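Local structure of putative uncharacterized protein (Pseudomonas phage 201phi2-1, 3R4V) at residues F83-Y88 and R173-L178; L98-T103 and M134-A139; G184-H189 and L230-D235; N202-Q207 and T244-K249. The protein is a phage tubulin-like protein of undetermined function, which carries guanosine-5'-diphosphate bound in its fold. All blocks are in the same frame, centred on the assembly; numbering follows the deposited sequence.

Contacts 1, 2 and 3 are buried, whereas contact 4 lies at the surface. Contact 1 packs helix 161-178 on strand 84-89; contact 2 joins two helices, 95-108 and 124-144, and touches contact 1 through Tyr88, whose OH lies against Pro100 and Leu137. Contact 3 meets contact 1 at Leu178, the last residue of helix 161-178, which packs on Leu230 and Leu232. Segments of contacts 3 and 4 include neighbouring strands of one sheet, 228-233 and 247-252, probably hydrogen-bonded from Ser231 to Lys249, though Ile246 lies just ahead of its strand. The three buried contacts meet through aliphatic groups, joined by a phenyl ring in contact 1; contact 4 brings a tyrosine hydroxyl against a methyl.

Contact 1. Residues F83-Y88 and R173-L178; sequences FYIVCY and RKVVLL
Val175 points one methyl, CG1, at both Phe83 and Ile85, and this methyl is the centre of the contact between helix 161-178 and strand 84-89 with Phe83 just ahead of it. Phe83 and Val175 run roughly perpendicular to each other, with CE2 of Phe83 3.6 Å from CG1 of Val175; the methyl approaches the ring obliquely. Having CG anti to the backbone N (chi1 -165°) carries the Phe83 ring out beside Ile85, whose CG1 lies at the ring edge, in its plane. Ile85 and Val175 pass each other in opposite directions, bringing CD1 of Ile85 to 3.7 Å from CG1 of Val175. The extended outer half of the isoleucine (chi2 170°) also carries CD1 on to the next helix residue, where it lies 3.9 Å from CG2 of Val176, this time with the side chains crossing nearly at right angles. Val176 also rests on Leu7, so the helix spans strands 84-89 and 6-10, neighbours in the sheet; Ile85 touches Phe116 of strand 113-119. The attachment of helix to strand here is apolar, depending on the fit of branched side chains and one aromatic ring rather than on directional bonds.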
loop_
_atom_site.group_PDB
_atom_site.type_symbol
_atom_site.label_atom_id
_atom_site.label_comp_id
_atom_site.label_asym_id
_atom_site.label_seq_id
_atom_site.Cartn_x
_atom_site.Cartn_y
_atom_site.Cartn_z
ATOM N N PHE A 83 -15.719 2.673 -2.635
ATOM C CA PHE A 83 -14.469 1.928 -2.625
ATOM C C PHE A 83 -13.332 2.893 -2.346
ATOM O O PHE A 83 -13.428 4.072 -2.677
ATOM C CB PHE A 83 -14.268 1.238 -3.986
ATOM C CG PHE A 83 -13.210 0.166 -3.987
ATOM C CD1 PHE A 83 -13.518 -1.145 -3.636
ATOM C CD2 PHE A 83 -11.915 0.460 -4.357
ATOM C CE1 PHE A 83 -12.544 -2.137 -3.651
ATOM C CE2 PHE A 83 -10.936 -0.523 -4.371
ATOM C CZ PHE A 83 -11.249 -1.828 -4.026
ATOM N N TYR A 84 -12.265 2.418 -1.705
ATOM C CA TYR A 84 -11.100 3.275 -1.487
ATOM C C TYR A 84 -9.827 2.594 -1.957
ATOM O O TYR A 84 -9.715 1.375 -1.945
ATOM C CB TYR A 84 -10.925 3.643 -0.004
ATOM C CG TYR A 84 -12.153 4.246 0.665
ATOM C CD1 TYR A 84 -12.229 5.614 0.941
ATOM C CD2 TYR A 84 -13.226 3.444 1.034
ATOM C CE1 TYR A 84 -13.353 6.166 1.572
ATOM C CE2 TYR A 84 -14.343 3.987 1.663
ATOM C CZ TYR A 84 -14.402 5.343 1.919
ATOM O OH TYR A 84 -15.512 5.858 2.545
ATOM N N ILE A 85 -8.852 3.392 -2.346
ATOM C CA ILE A 85 -7.526 2.870 -2.637
ATOM C C ILE A 85 -6.550 3.647 -1.763
ATOM O O ILE A 85 -6.593 4.879 -1.738
ATOM C CB ILE A 85 -7.184 3.070 -4.112
ATOM C CG1 ILE A 85 -8.209 2.332 -4.986
ATOM C CG2 ILE A 85 -5.745 2.620 -4.411
ATOM C CD1 ILE A 85 -8.124 2.649 -6.469
ATOM N N VAL A 86 -5.677 2.942 -1.046
ATOM C CA VAL A 86 -4.690 3.599 -0.184
ATOM C C VAL A 86 -3.271 3.283 -0.663
ATOM O O VAL A 86 -2.992 2.155 -1.036
ATOM C CB VAL A 86 -4.806 3.104 1.243
ATOM C CG1 VAL A 86 -3.982 4.007 2.168
ATOM C CG2 VAL A 86 -6.261 3.070 1.672
ATOM N N CYS A 87 -2.373 4.263 -0.638
ATOM C CA CYS A 87 -1.052 4.060 -1.222
ATOM C C CYS A 87 0.051 4.767 -0.442
ATOM O O CYS A 87 -0.028 5.962 -0.180
ATOM C CB CYS A 87 -1.052 4.536 -2.689
ATOM S SG CYS A 87 0.578 4.513 -3.490
ATOM N N TYR A 88 1.082 4.022 -0.074
ATOM C CA TYR A 88 2.182 4.587 0.690
ATOM C C TYR A 88 3.357 3.621 0.733
ATOM O O TYR A 88 3.213 2.450 0.388
ATOM C CB TYR A 88 1.707 4.902 2.119
ATOM C CG TYR A 88 1.082 3.713 2.831
ATOM C CD1 TYR A 88 1.847 2.906 3.653
ATOM C CD2 TYR A 88 -0.275 3.414 2.689
ATOM C CE1 TYR A 88 1.278 1.804 4.330
ATOM C CE2 TYR A 88 -0.846 2.321 3.363
ATOM C CZ TYR A 88 -0.058 1.533 4.172
ATOM O OH TYR A 88 -0.607 0.447 4.832
ATOM N N ARG A 173 -4.960 2.513 -11.770
ATOM C CA ARG A 173 -5.934 2.741 -12.832
ATOM C C ARG A 173 -6.779 1.506 -13.157
ATOM O O ARG A 173 -7.959 1.634 -13.491
ATOM C CB ARG A 173 -5.235 3.227 -14.095
ATOM C CG ARG A 173 -4.529 4.553 -13.905
ATOM C CD ARG A 173 -4.211 5.180 -15.238
ATOM N NE ARG A 173 -3.521 6.455 -15.077
ATOM C CZ ARG A 173 -4.124 7.627 -14.890
ATOM N NH1 ARG A 173 -5.449 7.709 -14.821
ATOM N NH2 ARG A 173 -3.392 8.725 -14.758
ATOM N N LYS A 174 -6.180 0.321 -13.096
ATOM C CA LYS A 174 -6.960 -0.890 -13.344
ATOM C C LYS A 174 -7.987 -1.080 -12.231
ATOM O O LYS A 174 -9.105 -1.512 -12.488
ATOM C CB LYS A 174 -6.069 -2.134 -13.497
ATOM C CG LYS A 174 -5.220 -2.165 -14.769
ATOM C CD LYS A 174 -4.343 -3.408 -14.798
ATOM C CE LYS A 174 -3.734 -3.658 -16.178
ATOM N NZ LYS A 174 -2.919 -2.530 -16.686
ATOM N N VAL A 175 -7.623 -0.745 -10.991
ATOM C CA VAL A 175 -8.581 -0.855 -9.893
ATOM C C VAL A 175 -9.663 0.220 -10.025
ATOM O O VAL A 175 -10.832 -0.035 -9.740
ATOM C CB VAL A 175 -7.900 -0.765 -8.487
ATOM C CG1 VAL A 175 -8.964 -0.844 -7.393
ATOM C CG2 VAL A 175 -6.912 -1.893 -8.341
ATOM N N VAL A 176 -9.275 1.423 -10.449
ATOM C CA VAL A 176 -10.254 2.490 -10.664
ATOM C C VAL A 176 -11.243 2.043 -11.726
ATOM O O VAL A 176 -12.442 2.269 -11.604
ATOM C CB VAL A 176 -9.590 3.829 -11.052
ATOM C CG1 VAL A 176 -10.635 4.833 -11.529
ATOM C CG2 VAL A 176 -8.820 4.390 -9.846
ATOM N N LEU A 177 -10.727 1.363 -12.742
ATOM C CA LEU A 177 -11.572 0.817 -13.810
ATOM C C LEU A 177 -12.504 -0.258 -13.249
ATOM O O LEU A 177 -13.721 -0.233 -13.473
ATOM C CB LEU A 177 -10.697 0.227 -14.912
ATOM C CG LEU A 177 -11.398 -0.653 -15.939
ATOM C CD1 LEU A 177 -12.320 0.205 -16.788
ATOM C CD2 LEU A 177 -10.367 -1.383 -16.797
ATOM N N LEU A 178 -11.921 -1.200 -12.512
ATOM C CA LEU A 178 -12.682 -2.275 -11.882
ATOM C C LEU A 178 -13.911 -1.754 -11.149
ATOM O O LEU A 178 -15.004 -2.316 -11.297
ATOM C CB LEU A 178 -11.794 -3.065 -10.908
ATOM C CG LEU A 178 -12.498 -4.111 -10.027
ATOM C CD1 LEU A 178 -13.103 -5.209 -10.902
ATOM C CD2 LEU A 178 -11.544 -4.718 -8.978
#

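Contact 2. Residues L98-T103 and M134-A139; sequences LGPLIT and MKTLEA
Two helices of this tubulin-like fold, 95-108 and 124-144, meet at Pro100, whose side chain is about 9 Å from the bound guanosine-5'-diphosphate. The backbone approach is closest between Pro100 and Leu137, with their CA atoms 6.7 Å apart. Pro100 offers CB and CG of its ring to two consecutive residues of the other helix. CB of Pro100 lies 3.7 Å from CG2 of Thr136, the methyl branch of that threonine. In Thr136, chi1 of -67° sets CG2 opposite the backbone N and toward the proline and leaves OG1 beside that N, where it hydrogen-bonds to the carbonyl O of Asp132 in the preceding turn. The other partner, Leu137, brings CD2 across CB and CG of Pro100, 4.1 Å from each, with the two side chains set at a slant. As proline lacks an amide hydrogen, helix 95-108 is kinked at residue 100. The turn after the kink is intact: the carbonyl O of Gly99 takes the backbone N of Thr103 and, in addition, Thr103 OG1 at 2.8 Å, the hydroxyl lying 46° out of the carbonyl plane. Strand 84-89 supports the pair: Pro100 and Leu137 both rest on Tyr88, and Thr103 packs on Val86. On other sides of helix 95-108, Leu98 and Leu101 reach helices 60-67 and 71-76.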
loop_
_atom_site.group_PDB
_atom_site.type_symbol
_atom_site.label_atom_id
_atom_site.label_comp_id
_atom_site.label_asym_id
_atom_site.label_seq_id
_atom_site.Cartn_x
_atom_site.Cartn_y
_atom_site.Cartn_z
ATOM N N LEU A 98 0.646 7.346 8.777
ATOM C CA LEU A 98 -0.611 7.886 8.289
ATOM C C LEU A 98 -1.439 6.843 7.522
ATOM O O LEU A 98 -2.658 6.741 7.717
ATOM C CB LEU A 98 -0.369 9.097 7.386
ATOM C CG LEU A 98 0.196 10.317 8.111
ATOM C CD1 LEU A 98 0.592 11.394 7.112
ATOM C CD2 LEU A 98 -0.809 10.829 9.131
ATOM N N GLY A 99 -0.779 6.096 6.639
ATOM C CA GLY A 99 -1.454 5.113 5.791
ATOM C C GLY A 99 -2.240 4.106 6.625
ATOM O O GLY A 99 -3.457 3.972 6.479
ATOM N N PRO A 100 -1.550 3.393 7.522
ATOM C CA PRO A 100 -2.278 2.428 8.357
ATOM C C PRO A 100 -3.296 3.038 9.337
ATOM O O PRO A 100 -4.318 2.401 9.606
ATOM C CB PRO A 100 -1.159 1.690 9.093
ATOM C CG PRO A 100 0.021 1.778 8.125
ATOM C CD PRO A 100 -0.092 3.185 7.577
ATOM N N LEU A 101 -3.039 4.223 9.883
ATOM C CA LEU A 101 -4.053 4.847 10.736
ATOM C C LEU A 101 -5.329 5.113 9.943
ATOM O O LEU A 101 -6.429 4.814 10.403
ATOM C CB LEU A 101 -3.544 6.139 11.378
ATOM C CG LEU A 101 -2.494 5.903 12.469
ATOM C CD1 LEU A 101 -1.915 7.241 12.888
ATOM C CD2 LEU A 101 -3.094 5.164 13.675
ATOM N N ILE A 102 -5.182 5.671 8.746
ATOM C CA ILE A 102 -6.352 5.963 7.911
ATOM C C ILE A 102 -7.047 4.650 7.535
ATOM O O ILE A 102 -8.283 4.571 7.507
ATOM C CB ILE A 102 -5.966 6.781 6.674
ATOM C CG1 ILE A 102 -5.601 8.206 7.089
ATOM C CG2 ILE A 102 -7.119 6.816 5.647
ATOM C CD1 ILE A 102 -4.879 8.973 6.012
ATOM N N THR A 103 -6.239 3.623 7.294
ATOM C CA THR A 103 -6.738 2.293 6.932
ATOM C C THR A 103 -7.611 1.746 8.063
ATOM O O THR A 103 -8.697 1.218 7.824
ATOM C CB THR A 103 -5.581 1.334 6.641
ATOM O OG1 THR A 103 -4.855 1.814 5.502
ATOM C CG2 THR A 103 -6.093 -0.072 6.339
ATOM N N MET A 134 4.156 -3.979 7.984
ATOM C CA MET A 134 3.420 -5.191 7.601
ATOM C C MET A 134 2.749 -5.785 8.849
ATOM O O MET A 134 1.591 -6.182 8.796
ATOM C CB MET A 134 4.331 -6.214 6.945
ATOM C CG MET A 134 4.742 -5.851 5.511
ATOM S SD MET A 134 3.331 -5.846 4.377
ATOM C CE MET A 134 3.080 -7.620 4.256
ATOM N N LYS A 135 3.490 -5.838 9.957
ATOM C CA LYS A 135 2.923 -6.320 11.227
ATOM C C LYS A 135 1.748 -5.456 11.676
ATOM O O LYS A 135 0.728 -5.972 12.145
ATOM C CB LYS A 135 3.994 -6.347 12.320
ATOM C CG LYS A 135 4.951 -7.520 12.209
ATOM C CD LYS A 135 6.031 -7.445 13.292
ATOM C CE LYS A 135 6.971 -8.638 13.232
ATOM N NZ LYS A 135 6.318 -9.885 13.759
ATOM N N THR A 136 1.889 -4.137 11.531
ATOM C CA THR A 136 0.784 -3.206 11.775
ATOM C C THR A 136 -0.462 -3.591 10.988
ATOM O O THR A 136 -1.565 -3.645 11.537
ATOM C CB THR A 136 1.192 -1.748 11.409
ATOM O OG1 THR A 136 2.211 -1.297 12.316
ATOM C CG2 THR A 136 0.012 -0.813 11.516
ATOM N N LEU A 137 -0.301 -3.844 9.689
ATOM C CA LEU A 137 -1.461 -4.195 8.873
ATOM C C LEU A 137 -2.069 -5.523 9.334
ATOM O O LEU A 137 -3.295 -5.699 9.347
ATOM C CB LEU A 137 -1.096 -4.227 7.392
ATOM C CG LEU A 137 -0.676 -2.842 6.884
ATOM C CD1 LEU A 137 -0.209 -2.947 5.429
ATOM C CD2 LEU A 137 -1.789 -1.781 7.018
ATOM N N GLU A 138 -1.217 -6.443 9.761
ATOM C CA GLU A 138 -1.708 -7.731 10.261
ATOM C C GLU A 138 -2.512 -7.492 11.541
ATOM O O GLU A 138 -3.594 -8.069 11.716
ATOM C CB GLU A 138 -0.551 -8.733 10.495
ATOM C CG GLU A 138 -0.978 -10.136 10.988
ATOM C CD GLU A 138 -1.204 -11.118 9.850
ATOM O OE1 GLU A 138 -1.661 -10.691 8.762
ATOM O OE2 GLU A 138 -0.899 -12.315 10.022
ATOM N N ALA A 139 -1.993 -6.644 12.433
ATOM C CA ALA A 139 -2.679 -6.376 13.697
ATOM C C ALA A 139 -4.034 -5.741 13.414
ATOM O O ALA A 139 -5.036 -6.093 14.032
ATOM C CB ALA A 139 -1.841 -5.475 14.613
#

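Contact 3. Residues G184-H189 and L230-D235; sequences GRLDVH and LSLYLD
Leu186 meets Leu230 and Leu232 of strand 228-233, and it is the residue through which segment 184-189 touches the strand. The segment starts at Gly184, which is backbone hydrogen-bonded to Ile252. Arg185 follows and extends its guanidinium to a salt bridge with Glu239. At Leu186 the side chain turns in toward the strand. The first torsion (chi1 -165°) swings the isobutyl group away from the backbone N, and its two methyls face the strand leucines. CD1 of Leu186 comes to 3.6 Å from CD2 of Leu230, and CD2 of Leu186 reaches the same Leu230 methyl at 3.9 Å, so Leu230 CD2 fits against both branches of the fork. The second branch also lies 4.1 Å from CD2 of Leu232, whose side chain runs nearly perpendicular to that of Leu186. Next comes Asp187, the N-cap of helix 188-195; its backbone N is hydrogen-bonded to Asp190 OD2. The leucine cluster is completed by Leu178 at the end of helix 161-178, which touches all three residues. Strand 228-233 itself is held between strands 264-270 and 247-252, with Leu232 packing on Phe267 of the former.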
loop_
_atom_site.group_PDB
_atom_site.type_symbol
_atom_site.label_atom_id
_atom_site.label_comp_id
_atom_site.label_asym_id
_atom_site.label_seq_id
_atom_site.Cartn_x
_atom_site.Cartn_y
_atom_site.Cartn_z
ATOM N N GLY A 184 -21.124 -4.957 -16.986
ATOM C CA GLY A 184 -22.247 -5.868 -16.911
ATOM C C GLY A 184 -22.016 -6.929 -15.852
ATOM O O GLY A 184 -20.898 -7.426 -15.699
ATOM N N ARG A 185 -23.077 -7.262 -15.117
ATOM C CA ARG A 185 -23.049 -8.338 -14.123
ATOM C C ARG A 185 -22.342 -7.988 -12.811
ATOM O O ARG A 185 -22.425 -8.742 -11.846
ATOM C CB ARG A 185 -22.455 -9.614 -14.727
ATOM C CG ARG A 185 -23.347 -10.242 -15.788
ATOM C CD ARG A 185 -22.579 -11.134 -16.744
ATOM N NE ARG A 185 -21.942 -12.261 -16.074
ATOM C CZ ARG A 185 -21.229 -13.189 -16.705
ATOM N NH1 ARG A 185 -21.070 -13.120 -18.024
ATOM N NH2 ARG A 185 -20.678 -14.183 -16.019
ATOM N N LEU A 186 -21.661 -6.846 -12.765
ATOM C CA LEU A 186 -20.843 -6.516 -11.595
ATOM C C LEU A 186 -21.426 -5.386 -10.742
ATOM O O LEU A 186 -21.540 -4.238 -11.186
ATOM C CB LEU A 186 -19.410 -6.185 -12.013
ATOM C CG LEU A 186 -18.399 -6.171 -10.869
ATOM C CD1 LEU A 186 -18.159 -7.590 -10.361
ATOM C CD2 LEU A 186 -17.096 -5.530 -11.312
ATOM N N ASP A 187 -21.732 -5.742 -9.498
ATOM C CA ASP A 187 -22.402 -4.902 -8.516
ATOM C C ASP A 187 -21.397 -4.217 -7.590
ATOM O O ASP A 187 -20.236 -4.624 -7.505
ATOM C CB ASP A 187 -23.279 -5.817 -7.658
ATOM C CG ASP A 187 -24.595 -5.199 -7.303
ATOM O OD1 ASP A 187 -24.628 -3.980 -7.041
ATOM O OD2 ASP A 187 -25.601 -5.940 -7.283
ATOM N N VAL A 188 -21.842 -3.188 -6.873
ATOM C CA VAL A 188 -21.034 -2.649 -5.787
ATOM C C VAL A 188 -20.914 -3.704 -4.691
ATOM O O VAL A 188 -19.889 -3.802 -4.010
ATOM C CB VAL A 188 -21.633 -1.371 -5.181
ATOM C CG1 VAL A 188 -20.855 -0.975 -3.935
ATOM C CG2 VAL A 188 -21.613 -0.244 -6.187
ATOM N N HIS A 189 -21.969 -4.495 -4.529
ATOM C CA HIS A 189 -21.968 -5.552 -3.531
ATOM C C HIS A 189 -21.045 -6.700 -3.922
ATOM O O HIS A 189 -20.453 -7.345 -3.058
ATOM C CB HIS A 189 -23.391 -6.048 -3.278
ATOM C CG HIS A 189 -24.316 -4.975 -2.798
ATOM N ND1 HIS A 189 -25.312 -4.441 -3.588
ATOM C CD2 HIS A 189 -24.376 -4.313 -1.618
ATOM C CE1 HIS A 189 -25.957 -3.509 -2.908
ATOM N NE2 HIS A 189 -25.408 -3.411 -1.710
ATOM N N LEU A 230 -11.788 -11.787 -8.912
ATOM C CA LEU A 230 -12.703 -11.009 -9.749
ATOM C C LEU A 230 -12.091 -10.902 -11.142
ATOM O O LEU A 230 -10.940 -10.504 -11.271
ATOM C CB LEU A 230 -12.889 -9.621 -9.148
ATOM C CG LEU A 230 -14.293 -9.032 -9.108
ATOM C CD1 LEU A 230 -14.412 -8.030 -7.977
ATOM C CD2 LEU A 230 -14.618 -8.383 -10.445
ATOM N N SER A 231 -12.847 -11.277 -12.176
ATOM C CA SER A 231 -12.354 -11.213 -13.554
ATOM C C SER A 231 -13.186 -10.260 -14.406
ATOM O O SER A 231 -14.413 -10.284 -14.343
ATOM C CB SER A 231 -12.359 -12.606 -14.194
ATOM O OG SER A 231 -11.427 -13.459 -13.542
ATOM N N LEU A 232 -12.512 -9.412 -15.185
ATOM C CA LEU A 232 -13.185 -8.565 -16.164
ATOM C C LEU A 232 -12.853 -9.037 -17.571
ATOM O O LEU A 232 -11.698 -9.314 -17.878
ATOM C CB LEU A 232 -12.755 -7.109 -16.007
ATOM C CG LEU A 232 -13.114 -6.448 -14.668
ATOM C CD1 LEU A 232 -12.616 -5.014 -14.633
ATOM C CD2 LEU A 232 -14.622 -6.511 -14.436
ATOM N N TYR A 233 -13.866 -9.122 -18.429
ATOM C CA TYR A 233 -13.651 -9.533 -19.810
ATOM C C TYR A 233 -14.300 -8.548 -20.769
ATOM O O TYR A 233 -15.444 -8.146 -20.570
ATOM C CB TYR A 233 -14.260 -10.914 -20.069
ATOM C CG TYR A 233 -13.601 -12.085 -19.366
ATOM C CD1 TYR A 233 -12.480 -12.699 -19.906
ATOM C CD2 TYR A 233 -14.118 -12.591 -18.183
ATOM C CE1 TYR A 233 -11.885 -13.782 -19.285
ATOM C CE2 TYR A 233 -13.534 -13.680 -17.550
ATOM C CZ TYR A 233 -12.414 -14.268 -18.107
ATOM O OH TYR A 233 -11.817 -15.342 -17.493
ATOM N N LEU A 234 -13.581 -8.181 -21.823
ATOM C CA LEU A 234 -14.158 -7.375 -22.897
ATOM C C LEU A 234 -14.892 -8.273 -23.890
ATOM O O LEU A 234 -15.967 -7.929 -24.377
ATOM C CB LEU A 234 -13.070 -6.575 -23.612
ATOM C CG LEU A 234 -13.512 -5.670 -24.764
ATOM C CD1 LEU A 234 -14.637 -4.749 -24.330
ATOM C CD2 LEU A 234 -12.328 -4.861 -25.266
ATOM N N ASP A 235 -14.297 -9.426 -24.181
ATOM C CA ASP A 235 -14.901 -10.419 -25.061
ATOM C C ASP A 235 -15.527 -11.483 -24.177
ATOM O O ASP A 235 -14.815 -12.314 -23.610
ATOM C CB ASP A 235 -13.825 -11.041 -25.958
ATOM C CG ASP A 235 -14.393 -11.996 -26.998
ATOM O OD1 ASP A 235 -15.563 -12.424 -26.870
ATOM O OD2 ASP A 235 -13.652 -12.333 -27.946
#

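Contact 4. Residues N202-Q207 and T244-K249; sequences NYLIPQ and TPIYRK
The ring of Tyr203 is met at its edge, near the ring plane, by CG2 of Ile246. Tyr203 and Ile246 approach from opposite directions, so the phenol end of the tyrosine meets a methyl: its OH is 3.2 Å from CG2 of Ile246. CG of the tyrosine sits between the backbone N and the carbonyl carbon (chi1 56°), from where the ring reaches out to Ile246. Leu204 adds a looser touch, its CD1 4.5 Å from CG2 of the same isoleucine. The Tyr203 hydroxyl has its polar partner in His201 ND1, to which it is hydrogen-bonded, and Ile246 packs on His201 as well. Farther along, Lys249 NZ donates to Tyr247 OH and forms a salt bridge with Asp190 of helix 188-195. Between the loop before strand 208-214 and the residues leading into strand 247-252, the chemistry is thus a small surface packing of one methyl against a phenol and a leucine. The approach of hydroxyl to methyl is packing, not a polar bond; the hydroxyl's hydrogen bond is made to His201, outside both segments.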
loop_
_atom_site.group_PDB
_atom_site.type_symbol
_atom_site.label_atom_id
_atom_site.label_comp_id
_atom_site.label_asym_id
_atom_site.label_seq_id
_atom_site.Cartn_x
_atom_site.Cartn_y
_atom_site.Cartn_z
ATOM N N ASN A 202 -17.219 -16.775 7.075
ATOM C CA ASN A 202 -16.820 -16.595 8.467
ATOM C C ASN A 202 -15.790 -17.599 8.974
ATOM O O ASN A 202 -15.187 -17.394 10.025
ATOM C CB ASN A 202 -18.059 -16.653 9.361
ATOM C CG ASN A 202 -18.923 -17.863 9.074
ATOM O OD1 ASN A 202 -18.676 -18.954 9.588
ATOM N ND2 ASN A 202 -19.943 -17.678 8.242
ATOM N N TYR A 203 -15.598 -18.685 8.235
ATOM C CA TYR A 203 -14.641 -19.715 8.634
ATOM C C TYR A 203 -13.211 -19.331 8.202
ATOM O O TYR A 203 -12.241 -19.993 8.581
ATOM C CB TYR A 203 -15.029 -21.062 8.028
ATOM C CG TYR A 203 -15.139 -20.968 6.539
ATOM C CD1 TYR A 203 -14.051 -21.263 5.726
ATOM C CD2 TYR A 203 -16.317 -20.531 5.941
ATOM C CE1 TYR A 203 -14.135 -21.143 4.354
ATOM C CE2 TYR A 203 -16.415 -20.415 4.570
ATOM C CZ TYR A 203 -15.315 -20.713 3.787
ATOM O OH TYR A 203 -15.391 -20.598 2.429
ATOM N N LEU A 204 -13.086 -18.266 7.407
ATOM C CA LEU A 204 -11.777 -17.772 6.983
ATOM C C LEU A 204 -11.197 -16.775 7.990
ATOM O O LEU A 204 -11.929 -16.136 8.739
ATOM C CB LEU A 204 -11.856 -17.139 5.587
ATOM C CG LEU A 204 -12.182 -18.120 4.454
ATOM C CD1 LEU A 204 -12.356 -17.397 3.127
ATOM C CD2 LEU A 204 -11.109 -19.203 4.340
ATOM N N ILE A 205 -9.877 -16.659 7.992
ATOM C CA ILE A 205 -9.158 -15.844 8.962
ATOM C C ILE A 205 -8.808 -14.510 8.322
ATOM O O ILE A 205 -8.162 -14.496 7.287
ATOM C CB ILE A 205 -7.833 -16.534 9.330
ATOM C CG1 ILE A 205 -8.099 -17.929 9.909
ATOM C CG2 ILE A 205 -7.011 -15.659 10.277
ATOM C CD1 ILE A 205 -6.851 -18.766 10.089
ATOM N N PRO A 206 -9.213 -13.386 8.944
ATOM C CA PRO A 206 -8.798 -12.086 8.412
ATOM C C PRO A 206 -7.324 -11.835 8.712
ATOM O O PRO A 206 -6.875 -12.037 9.842
ATOM C CB PRO A 206 -9.667 -11.099 9.187
ATOM C CG PRO A 206 -9.932 -11.775 10.484
ATOM C CD PRO A 206 -10.016 -13.250 10.175
ATOM N N GLN A 207 -6.586 -11.379 7.705
ATOM C CA GLN A 207 -5.148 -11.192 7.850
ATOM C C GLN A 207 -4.686 -10.364 6.663
ATOM O O GLN A 207 -5.498 -10.046 5.790
ATOM C CB GLN A 207 -4.442 -12.558 7.888
ATOM C CG GLN A 207 -4.734 -13.449 6.677
ATOM C CD GLN A 207 -4.151 -14.880 6.752
ATOM O OE1 GLN A 207 -4.245 -15.628 5.785
ATOM N NE2 GLN A 207 -3.566 -15.257 7.895
ATOM N N THR A 244 -9.207 -22.240 -8.315
ATOM C CA THR A 244 -9.932 -22.821 -7.186
ATOM C C THR A 244 -10.245 -21.825 -6.052
ATOM O O THR A 244 -10.197 -22.183 -4.873
ATOM C CB THR A 244 -9.132 -23.990 -6.574
ATOM O OG1 THR A 244 -7.743 -23.636 -6.523
ATOM C CG2 THR A 244 -9.292 -25.245 -7.409
ATOM N N PRO A 245 -10.568 -20.569 -6.393
ATOM C CA PRO A 245 -10.856 -19.639 -5.299
ATOM C C PRO A 245 -12.152 -19.999 -4.585
ATOM O O PRO A 245 -12.994 -20.710 -5.140
ATOM C CB PRO A 245 -11.028 -18.306 -6.021
ATOM C CG PRO A 245 -11.515 -18.683 -7.370
ATOM C CD PRO A 245 -10.807 -19.959 -7.712
ATOM N N ILE A 246 -12.288 -19.512 -3.358
ATOM C CA ILE A 246 -13.490 -19.676 -2.564
ATOM C C ILE A 246 -14.596 -18.770 -3.078
ATOM O O ILE A 246 -15.776 -19.118 -3.022
ATOM C CB ILE A 246 -13.224 -19.320 -1.093
ATOM C CG1 ILE A 246 -12.226 -20.299 -0.478
ATOM C CG2 ILE A 246 -14.530 -19.282 -0.307
ATOM C CD1 ILE A 246 -12.625 -21.746 -0.654
ATOM N N TYR A 247 -14.212 -17.598 -3.568
ATOM C CA TYR A 247 -15.177 -16.638 -4.085
ATOM C C TYR A 247 -14.726 -16.223 -5.473
ATOM O O TYR A 247 -13.551 -15.968 -5.691
ATOM C CB TYR A 247 -15.265 -15.418 -3.157
ATOM C CG TYR A 247 -16.143 -14.297 -3.683
ATOM C CD1 TYR A 247 -17.484 -14.199 -3.315
ATOM C CD2 TYR A 247 -15.627 -13.329 -4.536
ATOM C CE1 TYR A 247 -18.285 -13.177 -3.789
ATOM C CE2 TYR A 247 -16.421 -12.302 -5.021
ATOM C CZ TYR A 247 -17.746 -12.228 -4.639
ATOM O OH TYR A 247 -18.538 -11.208 -5.114
ATOM N N ARG A 248 -15.659 -16.168 -6.417
ATOM C CA ARG A 248 -15.346 -15.841 -7.803
ATOM C C ARG A 248 -16.473 -15.005 -8.408
ATOM O O ARG A 248 -17.641 -15.361 -8.240
ATOM C CB ARG A 248 -15.189 -17.149 -8.587
ATOM C CG ARG A 248 -15.338 -17.032 -10.091
ATOM C CD ARG A 248 -15.841 -18.345 -10.702
ATOM N NE ARG A 248 -15.070 -19.511 -10.275
ATOM C CZ ARG A 248 -13.902 -19.869 -10.800
ATOM N NH1 ARG A 248 -13.362 -19.144 -11.769
ATOM N NH2 ARG A 248 -13.270 -20.947 -10.354
ATOM N N LYS A 249 -16.131 -13.930 -9.115
ATOM C CA LYS A 249 -17.120 -13.120 -9.835
ATOM C C LYS A 249 -16.556 -12.613 -11.154
ATOM O O LYS A 249 -15.352 -12.409 -11.291
ATOM C CB LYS A 249 -17.584 -11.921 -9.000
ATOM C CG LYS A 249 -18.747 -12.209 -8.081
ATOM C CD LYS A 249 -20.060 -12.288 -8.842
ATOM C CE LYS A 249 -21.119 -12.988 -8.001
ATOM N NZ LYS A 249 -21.088 -12.525 -6.580
#